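Local coordinates for protein diacylglycerol kinase (Bacillus anthracis, PDB 3S40) that probably phosphorylates diacylglycerol to phosphatidic acid, using ATP as phosphate donor, at residues V11-P17 with D41-T47. Sequence-based numbering, arbitrary orientation.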
loop_
_atom_site.group_PDB
_atom_site.type_symbol
_atom_site.label_atom_id
_atom_site.label_comp_id
_atom_site.label_asym_id
_atom_site.label_seq_id
_atom_site.Cartn_x
_atom_site.Cartn_y
_atom_site.Cartn_z
ATOM N N VAL A 11 -12.226 -19.632 -0.905
ATOM C CA VAL A 11 -11.640 -18.526 -0.154
ATOM C C VAL A 11 -10.562 -19.052 0.793
ATOM O O VAL A 11 -10.736 -20.090 1.457
ATOM C CB VAL A 11 -12.728 -17.761 0.654
ATOM C CG1 VAL A 11 -12.118 -16.608 1.453
ATOM C CG2 VAL A 11 -13.863 -17.275 -0.270
ATOM N N LEU A 12 -9.446 -18.336 0.832
ATOM C CA LEU A 12 -8.420 -18.503 1.856
ATOM C C LEU A 12 -8.366 -17.295 2.785
ATOM O O LEU A 12 -8.282 -16.155 2.321
ATOM C CB LEU A 12 -7.053 -18.648 1.197
ATOM C CG LEU A 12 -5.849 -18.555 2.146
ATOM C CD1 LEU A 12 -5.848 -19.690 3.183
ATOM C CD2 LEU A 12 -4.562 -18.523 1.345
ATOM N N LEU A 13 -8.394 -17.546 4.093
ATOM C CA LEU A 13 -8.137 -16.523 5.103
ATOM C C LEU A 13 -6.792 -16.789 5.777
ATOM O O LEU A 13 -6.585 -17.844 6.396
ATOM C CB LEU A 13 -9.264 -16.499 6.165
ATOM C CG LEU A 13 -9.018 -15.642 7.420
ATOM C CD1 LEU A 13 -8.981 -14.153 7.048
ATOM C CD2 LEU A 13 -10.058 -15.853 8.532
ATOM N N ILE A 14 -5.874 -15.842 5.645
ATOM C CA ILE A 14 -4.576 -15.934 6.323
ATOM C C ILE A 14 -4.649 -15.122 7.593
ATOM O O ILE A 14 -5.005 -13.945 7.562
ATOM C CB ILE A 14 -3.415 -15.409 5.446
ATOM C CG1 ILE A 14 -3.303 -16.262 4.180
ATOM C CG2 ILE A 14 -2.073 -15.403 6.240
ATOM C CD1 ILE A 14 -2.470 -15.637 3.053
ATOM N N VAL A 15 -4.324 -15.757 8.711
ATOM C CA VAL A 15 -4.394 -15.108 10.016
ATOM C C VAL A 15 -3.025 -14.986 10.659
ATOM O O VAL A 15 -2.349 -15.991 10.876
ATOM C CB VAL A 15 -5.276 -15.911 10.988
ATOM C CG1 VAL A 15 -5.134 -15.363 12.412
ATOM C CG2 VAL A 15 -6.735 -15.887 10.520
ATOM N N ASN A 16 -2.628 -13.754 10.964
ATOM C CA ASN A 16 -1.479 -13.503 11.833
ATOM C C ASN A 16 -1.967 -13.507 13.278
ATOM O O ASN A 16 -2.679 -12.588 13.697
ATOM C CB ASN A 16 -0.832 -12.157 11.483
ATOM C CG ASN A 16 0.349 -11.820 12.381
ATOM O OD1 ASN A 16 0.699 -12.580 13.276
ATOM N ND2 ASN A 16 0.975 -10.677 12.132
ATOM N N PRO A 17 -1.597 -14.550 14.043
ATOM C CA PRO A 17 -2.143 -14.751 15.390
ATOM C C PRO A 17 -1.766 -13.608 16.314
ATOM O O PRO A 17 -2.448 -13.356 17.307
ATOM C CB PRO A 17 -1.477 -16.060 15.853
ATOM C CG PRO A 17 -0.968 -16.714 14.607
ATOM C CD PRO A 17 -0.616 -15.588 13.684
ATOM N N ASP A 41 -16.897 -22.548 1.082
ATOM C CA ASP A 41 -15.607 -23.246 1.086
ATOM C C ASP A 41 -14.521 -22.282 1.510
ATOM O O ASP A 41 -14.024 -21.479 0.712
ATOM C CB ASP A 41 -15.286 -23.822 -0.295
ATOM C CG ASP A 41 -13.974 -24.616 -0.331
ATOM O OD1 ASP A 41 -13.060 -24.383 0.493
ATOM O OD2 ASP A 41 -13.836 -25.474 -1.224
ATOM N N LEU A 42 -14.138 -22.386 2.771
ATOM C CA LEU A 42 -13.282 -21.401 3.391
ATOM C C LEU A 42 -12.123 -22.087 4.100
ATOM O O LEU A 42 -12.315 -22.965 4.927
ATOM C CB LEU A 42 -14.098 -20.577 4.384
ATOM C CG LEU A 42 -13.340 -19.607 5.296
ATOM C CD1 LEU A 42 -12.626 -18.562 4.449
ATOM C CD2 LEU A 42 -14.295 -18.929 6.309
ATOM N N HIS A 43 -10.913 -21.677 3.779
ATOM C CA HIS A 43 -9.749 -22.325 4.328
ATOM C C HIS A 43 -9.007 -21.298 5.170
ATOM O O HIS A 43 -8.728 -20.173 4.719
ATOM C CB HIS A 43 -8.872 -22.874 3.188
ATOM C CG HIS A 43 -7.831 -23.849 3.643
ATOM N ND1 HIS A 43 -7.145 -24.665 2.776
ATOM C CD2 HIS A 43 -7.381 -24.154 4.884
ATOM C CE1 HIS A 43 -6.308 -25.425 3.459
ATOM N NE2 HIS A 43 -6.430 -25.132 4.741
ATOM N N ILE A 44 -8.719 -21.663 6.408
ATOM C CA ILE A 44 -8.103 -20.734 7.343
ATOM C C ILE A 44 -6.746 -21.232 7.779
ATOM O O ILE A 44 -6.633 -22.349 8.282
ATOM C CB ILE A 44 -8.965 -20.549 8.577
ATOM C CG1 ILE A 44 -10.373 -20.130 8.189
ATOM C CG2 ILE A 44 -8.344 -19.528 9.524
ATOM C CD1 ILE A 44 -11.289 -19.922 9.407
ATOM N N LEU A 45 -5.722 -20.399 7.600
ATOM C CA LEU A 45 -4.356 -20.769 7.963
ATOM C C LEU A 45 -3.734 -19.718 8.849
ATOM O O LEU A 45 -3.774 -18.528 8.530
ATOM C CB LEU A 45 -3.480 -20.922 6.711
ATOM C CG LEU A 45 -3.852 -21.970 5.660
ATOM C CD1 LEU A 45 -2.888 -21.848 4.467
ATOM C CD2 LEU A 45 -3.826 -23.403 6.244
ATOM N N HIS A 46 -3.136 -20.143 9.956
ATOM C CA HIS A 46 -2.395 -19.203 10.782
ATOM C C HIS A 46 -0.971 -19.112 10.265
ATOM O O HIS A 46 -0.427 -20.111 9.825
ATOM C CB HIS A 46 -2.378 -19.660 12.231
ATOM C CG HIS A 46 -3.738 -19.825 12.832
ATOM N ND1 HIS A 46 -3.932 -20.058 14.178
ATOM C CD2 HIS A 46 -4.971 -19.788 12.273
ATOM C CE1 HIS A 46 -5.226 -20.163 14.420
ATOM N NE2 HIS A 46 -5.879 -19.997 13.282
ATOM N N THR A 47 -0.375 -17.918 10.285
ATOM C CA THR A 47 1.065 -17.799 10.031
ATOM C C THR A 47 1.816 -18.230 11.290
ATOM O O THR A 47 1.266 -18.177 12.376
ATOM C CB THR A 47 1.487 -16.350 9.712
ATOM O OG1 THR A 47 0.982 -15.473 10.731
ATOM C CG2 THR A 47 0.935 -15.908 8.344
HETATM O O HOH W 1 -10.846 -22.619 0.199
#
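V11–V15 and L42–H46 pair as the two parallel strands of a beta-alpha-beta unit, a worked example of how a crossover helix, here 24-38, returns the chain to lie beside its starting strand in the same direction. Their axes approach to 4.7 Å and cross at -19°, the twist of neighbouring parallel strands. Six backbone hydrogen bonds run in the alternating parallel pattern: V11, L13 and V15 each donate to one residue of 41-47 and accept from another. L13 N to H43 O is the shortest at 2.7 Å, and V15 O takes T47 N at 2.8 Å plus a weak, long bond from T47 OG1. Where the pairing begins, a water sits between V11 O and D41 OD1 and links the aspartate side chain to the start of the ladder.

Side chains alternate between the two faces. On the face of V11, L13 and V15, a methyl of V11 meets the end of L42, CG1 to CD1 at 3.6 Å. I44 holds CG2 anti to its backbone N, which brings that methyl near both L13 CD2 and V15 CG2, the latter at 4.1 Å. Across the sheet, L12 reaches over its neighbour strand: CD1 touches H43 O and meets L45 CD1 at 3.9 Å, the two leucines crossing nearly perpendicular. Near the C-terminal end of the pairing, I14 CG2 packs against T47 CG2 at 3.7 Å, and past the strand ends the P17 ring lies against T47, CD to OG1 at 3.4 Å.

Helix 24-38 packs on L42 and I44 through L35, A36 and V32, and helix 52-60 covers the other face, with F60 and Y56 against L45. Strand 11-15 hydrogen-bonds along its other edge to strand 66-71, leaving 42-46 as one of the two edge strands of the four-stranded parallel sheet.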